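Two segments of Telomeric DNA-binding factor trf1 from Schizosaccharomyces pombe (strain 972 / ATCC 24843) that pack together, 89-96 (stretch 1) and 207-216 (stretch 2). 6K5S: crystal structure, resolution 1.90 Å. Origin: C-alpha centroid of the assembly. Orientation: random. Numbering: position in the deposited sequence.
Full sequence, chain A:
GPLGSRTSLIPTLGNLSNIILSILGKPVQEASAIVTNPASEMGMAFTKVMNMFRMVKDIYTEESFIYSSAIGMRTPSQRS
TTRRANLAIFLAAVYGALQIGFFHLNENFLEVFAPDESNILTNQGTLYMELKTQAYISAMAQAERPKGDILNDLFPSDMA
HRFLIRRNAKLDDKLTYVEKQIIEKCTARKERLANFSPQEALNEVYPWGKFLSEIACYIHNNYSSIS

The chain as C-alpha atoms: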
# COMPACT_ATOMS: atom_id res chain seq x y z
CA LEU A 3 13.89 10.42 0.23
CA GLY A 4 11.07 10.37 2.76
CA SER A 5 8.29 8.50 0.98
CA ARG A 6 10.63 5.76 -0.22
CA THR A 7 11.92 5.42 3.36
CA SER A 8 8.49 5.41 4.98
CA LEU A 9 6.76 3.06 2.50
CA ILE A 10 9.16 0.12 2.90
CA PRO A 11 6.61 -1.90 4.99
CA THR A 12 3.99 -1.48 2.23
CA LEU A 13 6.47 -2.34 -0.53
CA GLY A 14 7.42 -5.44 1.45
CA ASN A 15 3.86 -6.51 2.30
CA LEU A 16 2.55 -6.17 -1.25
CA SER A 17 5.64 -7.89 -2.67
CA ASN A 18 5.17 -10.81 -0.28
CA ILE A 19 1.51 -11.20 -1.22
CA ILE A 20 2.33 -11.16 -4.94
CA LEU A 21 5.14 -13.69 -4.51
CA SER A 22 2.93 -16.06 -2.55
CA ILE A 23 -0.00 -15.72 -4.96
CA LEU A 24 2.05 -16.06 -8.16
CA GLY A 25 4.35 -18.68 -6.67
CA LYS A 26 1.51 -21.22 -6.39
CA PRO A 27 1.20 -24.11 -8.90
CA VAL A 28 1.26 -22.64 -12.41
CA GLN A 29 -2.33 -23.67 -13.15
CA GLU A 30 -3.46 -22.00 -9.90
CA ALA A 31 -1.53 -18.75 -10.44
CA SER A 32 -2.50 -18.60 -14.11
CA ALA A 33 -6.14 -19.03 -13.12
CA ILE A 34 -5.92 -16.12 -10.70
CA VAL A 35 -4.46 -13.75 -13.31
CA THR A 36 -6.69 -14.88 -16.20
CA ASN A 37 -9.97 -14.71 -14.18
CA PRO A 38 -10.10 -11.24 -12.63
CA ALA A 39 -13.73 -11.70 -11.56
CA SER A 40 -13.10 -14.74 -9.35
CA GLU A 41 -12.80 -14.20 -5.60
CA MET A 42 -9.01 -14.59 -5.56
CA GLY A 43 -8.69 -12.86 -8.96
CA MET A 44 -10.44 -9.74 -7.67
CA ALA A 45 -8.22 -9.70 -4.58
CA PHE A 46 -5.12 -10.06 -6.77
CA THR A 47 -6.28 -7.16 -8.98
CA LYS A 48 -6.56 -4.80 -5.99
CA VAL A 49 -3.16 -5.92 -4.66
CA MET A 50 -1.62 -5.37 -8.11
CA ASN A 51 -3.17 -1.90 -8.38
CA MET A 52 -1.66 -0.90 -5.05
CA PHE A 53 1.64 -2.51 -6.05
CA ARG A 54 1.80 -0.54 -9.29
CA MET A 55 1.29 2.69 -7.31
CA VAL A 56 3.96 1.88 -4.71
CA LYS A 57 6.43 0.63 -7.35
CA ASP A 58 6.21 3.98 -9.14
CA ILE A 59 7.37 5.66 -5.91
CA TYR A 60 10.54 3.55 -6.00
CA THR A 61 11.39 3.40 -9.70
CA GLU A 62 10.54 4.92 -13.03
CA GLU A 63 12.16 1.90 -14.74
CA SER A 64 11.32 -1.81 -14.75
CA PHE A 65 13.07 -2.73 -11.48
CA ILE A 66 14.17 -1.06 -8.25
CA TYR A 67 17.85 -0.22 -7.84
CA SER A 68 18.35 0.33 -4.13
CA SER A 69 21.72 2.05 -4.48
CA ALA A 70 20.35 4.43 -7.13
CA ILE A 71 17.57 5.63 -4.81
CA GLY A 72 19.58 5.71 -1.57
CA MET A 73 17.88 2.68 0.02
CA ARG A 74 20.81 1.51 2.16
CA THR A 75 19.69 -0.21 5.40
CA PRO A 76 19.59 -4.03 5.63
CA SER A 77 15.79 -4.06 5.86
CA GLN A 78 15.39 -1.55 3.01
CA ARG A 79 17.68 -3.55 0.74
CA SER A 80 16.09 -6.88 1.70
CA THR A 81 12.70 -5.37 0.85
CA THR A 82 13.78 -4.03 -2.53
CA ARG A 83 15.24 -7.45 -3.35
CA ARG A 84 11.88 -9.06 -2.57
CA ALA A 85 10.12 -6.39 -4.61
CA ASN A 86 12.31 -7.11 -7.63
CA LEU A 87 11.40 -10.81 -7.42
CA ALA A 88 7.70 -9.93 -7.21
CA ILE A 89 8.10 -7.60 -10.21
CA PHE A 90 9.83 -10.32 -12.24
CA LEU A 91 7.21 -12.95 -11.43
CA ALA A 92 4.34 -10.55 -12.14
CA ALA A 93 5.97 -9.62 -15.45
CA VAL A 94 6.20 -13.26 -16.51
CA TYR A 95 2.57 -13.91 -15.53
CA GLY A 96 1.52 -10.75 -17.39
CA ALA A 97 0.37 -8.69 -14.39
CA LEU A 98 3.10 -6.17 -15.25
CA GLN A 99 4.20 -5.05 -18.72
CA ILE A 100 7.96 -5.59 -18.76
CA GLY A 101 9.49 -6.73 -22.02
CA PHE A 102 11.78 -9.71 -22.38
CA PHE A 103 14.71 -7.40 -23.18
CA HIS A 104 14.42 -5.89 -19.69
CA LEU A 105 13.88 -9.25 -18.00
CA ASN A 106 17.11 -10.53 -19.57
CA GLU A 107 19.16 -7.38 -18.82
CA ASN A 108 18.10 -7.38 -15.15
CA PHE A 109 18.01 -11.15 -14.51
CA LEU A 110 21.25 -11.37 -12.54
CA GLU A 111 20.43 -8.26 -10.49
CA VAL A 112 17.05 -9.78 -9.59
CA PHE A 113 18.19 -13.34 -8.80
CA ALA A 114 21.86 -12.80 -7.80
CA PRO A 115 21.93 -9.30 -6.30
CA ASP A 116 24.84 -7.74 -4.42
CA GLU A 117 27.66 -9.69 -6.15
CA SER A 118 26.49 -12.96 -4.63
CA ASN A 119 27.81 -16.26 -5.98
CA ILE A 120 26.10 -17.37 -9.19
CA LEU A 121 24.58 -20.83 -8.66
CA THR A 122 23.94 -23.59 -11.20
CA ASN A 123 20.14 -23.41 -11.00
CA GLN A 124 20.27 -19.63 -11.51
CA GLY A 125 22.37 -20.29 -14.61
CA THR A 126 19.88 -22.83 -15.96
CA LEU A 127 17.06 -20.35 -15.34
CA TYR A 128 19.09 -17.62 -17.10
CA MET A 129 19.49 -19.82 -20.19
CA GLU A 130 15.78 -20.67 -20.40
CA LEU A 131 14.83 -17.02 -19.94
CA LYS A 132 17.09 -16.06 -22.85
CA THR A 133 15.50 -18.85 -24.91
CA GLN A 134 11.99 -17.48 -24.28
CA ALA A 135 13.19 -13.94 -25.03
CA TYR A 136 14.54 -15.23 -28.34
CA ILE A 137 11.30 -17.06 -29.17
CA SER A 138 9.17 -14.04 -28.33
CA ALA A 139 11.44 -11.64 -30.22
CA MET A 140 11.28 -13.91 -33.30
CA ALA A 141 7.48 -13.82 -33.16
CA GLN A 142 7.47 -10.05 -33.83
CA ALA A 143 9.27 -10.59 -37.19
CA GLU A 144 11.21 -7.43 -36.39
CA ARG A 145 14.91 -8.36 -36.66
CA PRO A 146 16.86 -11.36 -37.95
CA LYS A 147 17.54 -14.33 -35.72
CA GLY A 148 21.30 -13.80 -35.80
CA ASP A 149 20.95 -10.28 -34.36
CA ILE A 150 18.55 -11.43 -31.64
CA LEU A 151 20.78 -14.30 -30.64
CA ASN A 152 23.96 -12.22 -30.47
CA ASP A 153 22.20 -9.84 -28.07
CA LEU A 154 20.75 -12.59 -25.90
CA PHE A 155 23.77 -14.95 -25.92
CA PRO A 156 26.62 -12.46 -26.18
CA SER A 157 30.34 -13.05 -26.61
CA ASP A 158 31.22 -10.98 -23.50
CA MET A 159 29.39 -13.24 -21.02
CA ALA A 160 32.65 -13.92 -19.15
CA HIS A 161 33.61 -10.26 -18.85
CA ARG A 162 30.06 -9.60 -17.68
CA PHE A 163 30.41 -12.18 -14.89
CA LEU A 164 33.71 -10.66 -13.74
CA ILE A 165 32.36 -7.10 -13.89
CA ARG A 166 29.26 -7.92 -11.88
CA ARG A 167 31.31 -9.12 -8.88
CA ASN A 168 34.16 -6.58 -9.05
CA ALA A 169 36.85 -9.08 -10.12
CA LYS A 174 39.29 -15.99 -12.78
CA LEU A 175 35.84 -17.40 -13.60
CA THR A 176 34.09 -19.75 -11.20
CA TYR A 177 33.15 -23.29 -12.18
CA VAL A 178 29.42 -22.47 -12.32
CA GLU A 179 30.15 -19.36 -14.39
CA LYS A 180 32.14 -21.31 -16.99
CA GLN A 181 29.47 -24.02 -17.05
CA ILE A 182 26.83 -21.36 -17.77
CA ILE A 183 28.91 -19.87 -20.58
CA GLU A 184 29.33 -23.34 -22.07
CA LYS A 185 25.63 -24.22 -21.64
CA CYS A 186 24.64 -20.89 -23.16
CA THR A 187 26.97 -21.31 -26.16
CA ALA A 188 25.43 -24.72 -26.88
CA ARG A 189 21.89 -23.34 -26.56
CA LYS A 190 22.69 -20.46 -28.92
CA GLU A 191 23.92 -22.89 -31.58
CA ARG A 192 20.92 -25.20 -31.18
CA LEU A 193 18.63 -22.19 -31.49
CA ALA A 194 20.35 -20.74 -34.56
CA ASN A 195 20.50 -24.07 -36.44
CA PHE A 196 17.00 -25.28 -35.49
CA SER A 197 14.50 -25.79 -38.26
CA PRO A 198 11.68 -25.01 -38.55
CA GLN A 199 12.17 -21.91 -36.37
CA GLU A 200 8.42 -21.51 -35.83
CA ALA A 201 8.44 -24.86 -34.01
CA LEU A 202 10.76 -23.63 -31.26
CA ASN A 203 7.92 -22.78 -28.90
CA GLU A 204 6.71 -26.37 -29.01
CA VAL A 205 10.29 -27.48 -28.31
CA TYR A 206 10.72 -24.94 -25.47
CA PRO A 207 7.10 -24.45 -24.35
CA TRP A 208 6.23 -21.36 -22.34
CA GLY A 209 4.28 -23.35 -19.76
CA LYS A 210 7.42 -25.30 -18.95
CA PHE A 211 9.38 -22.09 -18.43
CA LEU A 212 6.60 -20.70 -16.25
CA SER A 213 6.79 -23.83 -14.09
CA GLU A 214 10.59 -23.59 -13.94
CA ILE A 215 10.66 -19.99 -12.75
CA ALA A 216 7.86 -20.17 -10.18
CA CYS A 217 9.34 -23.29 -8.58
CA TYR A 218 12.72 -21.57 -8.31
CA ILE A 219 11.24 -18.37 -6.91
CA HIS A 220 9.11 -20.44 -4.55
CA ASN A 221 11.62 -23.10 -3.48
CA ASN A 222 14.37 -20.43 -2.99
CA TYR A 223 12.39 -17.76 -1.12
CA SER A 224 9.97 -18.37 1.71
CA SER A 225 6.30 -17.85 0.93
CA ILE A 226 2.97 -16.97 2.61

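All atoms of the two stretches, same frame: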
# COMPACT_ATOMS: atom_id res chain seq x y z
N ILE A 89 8.21 -8.25 -8.91
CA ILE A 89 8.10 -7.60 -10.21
C ILE A 89 8.39 -8.59 -11.33
O ILE A 89 7.68 -8.62 -12.34
CB ILE A 89 9.04 -6.38 -10.29
CG1 ILE A 89 8.52 -5.23 -9.43
CG2 ILE A 89 9.19 -5.88 -11.75
CD1 ILE A 89 9.60 -4.14 -9.21
N PHE A 90 9.46 -9.38 -11.19
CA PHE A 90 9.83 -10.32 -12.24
C PHE A 90 8.75 -11.37 -12.44
O PHE A 90 8.36 -11.67 -13.58
CB PHE A 90 11.16 -10.98 -11.90
CG PHE A 90 11.82 -11.65 -13.07
CD1 PHE A 90 11.42 -12.92 -13.47
CD2 PHE A 90 12.87 -11.03 -13.75
CE1 PHE A 90 12.03 -13.55 -14.54
CE2 PHE A 90 13.48 -11.66 -14.83
CZ PHE A 90 13.06 -12.92 -15.21
N LEU A 91 8.23 -11.91 -11.34
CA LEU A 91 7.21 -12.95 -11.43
C LEU A 91 5.90 -12.39 -11.98
O LEU A 91 5.22 -13.06 -12.77
CB LEU A 91 7.01 -13.59 -10.05
CG LEU A 91 6.14 -14.84 -9.95
CD1 LEU A 91 6.60 -15.90 -10.96
CD2 LEU A 91 6.18 -15.38 -8.54
N ALA A 92 5.55 -11.16 -11.60
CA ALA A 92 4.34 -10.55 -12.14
C ALA A 92 4.50 -10.25 -13.62
O ALA A 92 3.55 -10.42 -14.40
CB ALA A 92 4.00 -9.28 -11.38
N ALA A 93 5.69 -9.79 -14.03
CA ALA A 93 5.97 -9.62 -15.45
C ALA A 93 5.75 -10.91 -16.22
O ALA A 93 5.12 -10.91 -17.29
CB ALA A 93 7.40 -9.12 -15.68
N VAL A 94 6.29 -12.03 -15.72
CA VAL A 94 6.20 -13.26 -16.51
C VAL A 94 4.79 -13.84 -16.50
O VAL A 94 4.42 -14.57 -17.43
CB VAL A 94 7.20 -14.35 -16.07
CG1 VAL A 94 8.67 -13.93 -16.35
CG2 VAL A 94 7.00 -14.77 -14.64
N TYR A 95 3.98 -13.53 -15.50
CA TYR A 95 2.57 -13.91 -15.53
C TYR A 95 1.69 -12.86 -16.20
O TYR A 95 0.48 -13.05 -16.29
CB TYR A 95 2.08 -14.21 -14.11
CG TYR A 95 2.26 -15.65 -13.72
CD1 TYR A 95 1.44 -16.65 -14.26
CD2 TYR A 95 3.25 -16.03 -12.84
CE1 TYR A 95 1.61 -17.97 -13.92
CE2 TYR A 95 3.43 -17.35 -12.49
CZ TYR A 95 2.60 -18.32 -13.03
OH TYR A 95 2.77 -19.63 -12.69
N GLY A 96 2.26 -11.74 -16.65
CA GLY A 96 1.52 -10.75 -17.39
C GLY A 96 0.84 -9.68 -16.57
O GLY A 96 0.21 -8.78 -17.16
N PRO A 207 8.42 -25.03 -24.62
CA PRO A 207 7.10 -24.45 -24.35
C PRO A 207 7.14 -23.43 -23.22
O PRO A 207 7.90 -23.57 -22.26
CB PRO A 207 6.25 -25.67 -23.97
CG PRO A 207 7.23 -26.64 -23.40
CD PRO A 207 8.49 -26.45 -24.23
N TRP A 208 6.31 -22.40 -23.36
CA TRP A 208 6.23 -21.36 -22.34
C TRP A 208 5.81 -21.94 -20.99
O TRP A 208 6.43 -21.67 -19.96
CB TRP A 208 5.26 -20.28 -22.79
CG TRP A 208 5.04 -19.19 -21.80
CD1 TRP A 208 3.88 -18.92 -21.13
CD2 TRP A 208 5.98 -18.19 -21.39
NE1 TRP A 208 4.05 -17.82 -20.32
CE2 TRP A 208 5.33 -17.35 -20.46
CE3 TRP A 208 7.32 -17.95 -21.70
CZ2 TRP A 208 5.97 -16.27 -19.85
CZ3 TRP A 208 7.95 -16.87 -21.12
CH2 TRP A 208 7.29 -16.05 -20.19
N GLY A 209 4.76 -22.77 -21.00
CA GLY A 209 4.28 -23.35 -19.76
C GLY A 209 5.38 -24.03 -18.96
O GLY A 209 5.43 -23.90 -17.73
N LYS A 210 6.30 -24.71 -19.65
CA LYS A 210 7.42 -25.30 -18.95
C LYS A 210 8.32 -24.24 -18.33
O LYS A 210 8.82 -24.40 -17.21
CB LYS A 210 8.21 -26.21 -19.89
CG LYS A 210 9.17 -27.13 -19.17
CD LYS A 210 9.91 -28.04 -20.14
CE LYS A 210 11.40 -27.76 -20.13
NZ LYS A 210 11.98 -27.99 -18.79
N PHE A 211 8.56 -23.13 -19.04
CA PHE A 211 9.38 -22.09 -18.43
C PHE A 211 8.66 -21.46 -17.24
O PHE A 211 9.28 -21.16 -16.21
CB PHE A 211 9.76 -21.01 -19.44
CG PHE A 211 10.49 -19.85 -18.82
CD1 PHE A 211 11.78 -19.99 -18.37
CD2 PHE A 211 9.86 -18.62 -18.66
CE1 PHE A 211 12.45 -18.93 -17.78
CE2 PHE A 211 10.53 -17.55 -18.07
CZ PHE A 211 11.82 -17.71 -17.63
N LEU A 212 7.36 -21.24 -17.36
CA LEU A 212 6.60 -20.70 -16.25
C LEU A 212 6.78 -21.59 -15.02
O LEU A 212 7.08 -21.10 -13.92
CB LEU A 212 5.13 -20.58 -16.64
CG LEU A 212 4.31 -19.33 -16.35
CD1 LEU A 212 4.94 -18.10 -16.96
CD2 LEU A 212 2.91 -19.54 -16.91
N SER A 213 6.65 -22.90 -15.20
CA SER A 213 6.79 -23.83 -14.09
C SER A 213 8.22 -23.82 -13.54
O SER A 213 8.42 -23.89 -12.32
CB SER A 213 6.39 -25.23 -14.53
OG SER A 213 5.85 -25.96 -13.44
N GLU A 214 9.21 -23.69 -14.42
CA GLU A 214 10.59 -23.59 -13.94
C GLU A 214 10.77 -22.39 -13.03
O GLU A 214 11.37 -22.49 -11.96
CB GLU A 214 11.56 -23.51 -15.12
CG GLU A 214 11.53 -24.66 -16.12
CD GLU A 214 12.20 -25.91 -15.60
OE1 GLU A 214 13.02 -25.81 -14.67
OE2 GLU A 214 11.90 -27.00 -16.14
N ILE A 215 10.29 -21.22 -13.45
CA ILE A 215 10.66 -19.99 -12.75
C ILE A 215 9.90 -19.88 -11.44
O ILE A 215 10.46 -19.45 -10.42
CB ILE A 215 10.44 -18.75 -13.65
CG1 ILE A 215 11.12 -17.53 -13.03
CG2 ILE A 215 8.97 -18.45 -13.85
CD1 ILE A 215 12.61 -17.55 -13.16
N ALA A 216 8.63 -20.28 -11.42
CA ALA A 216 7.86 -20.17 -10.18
C ALA A 216 8.43 -21.09 -9.12
O ALA A 216 8.64 -20.67 -7.97
CB ALA A 216 6.39 -20.47 -10.44
O HOH W 1 2.06 -15.71 -18.76

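Where two helices lie too far apart for their backbones to touch, the directions and rotamers of their side chains largely govern how the gap is filled, and this pair illustrates the principle. The helix that carries F90 and V94 and the helix beginning at W208 run nearly antiparallel, at 163°, with axes 11.1 Å apart at closest approach. V94 and L212 mark the register, their CA atoms 7.5 Å apart. No direct hydrogen bond crosses between the two stretches; the contact is apolar, with one water at its margin.

V94 is the hub. Its CA-to-CB bond points toward the other helix, and with chi1 at m both methyls find partners: CG1 lies 4.4 Å from CE2 of F211, at the edge of that ring, while CG2 lies 4.2 Å from CG2 of I215. F211 leaves its helix sideways, and its t rotamer carries the ring end nearer to V94. I215, also t, points toward the first helix and brings CD1 within 4.3 Å of CE1 of F90, whose t rotamer extends its ring to the meeting point.

Y95 starts from the less favorable direction. Its CA-to-CB bond points away, yet chi1 of -90° returns the ring to the contact, where one face receives L212: CG stands 4.2 Å from the ring centroid in a CH-pi interaction, and CD2 is 3.6 Å from CE1 of Y95. L212 has chi1 of -134°, between wells. The Y95 OH is buried by the contact and has no polar partner in the model.

W208, with chi1 t, brings its indole edge against the backbone of V94, CZ2 lying 3.3 Å from O of V94. A water completes the junction, donating to V94 O (2.9 Å) and accepting from W208 NE1 (3.3 Å). Just beyond, G96 closes the helix in a Schellman motif at positive phi.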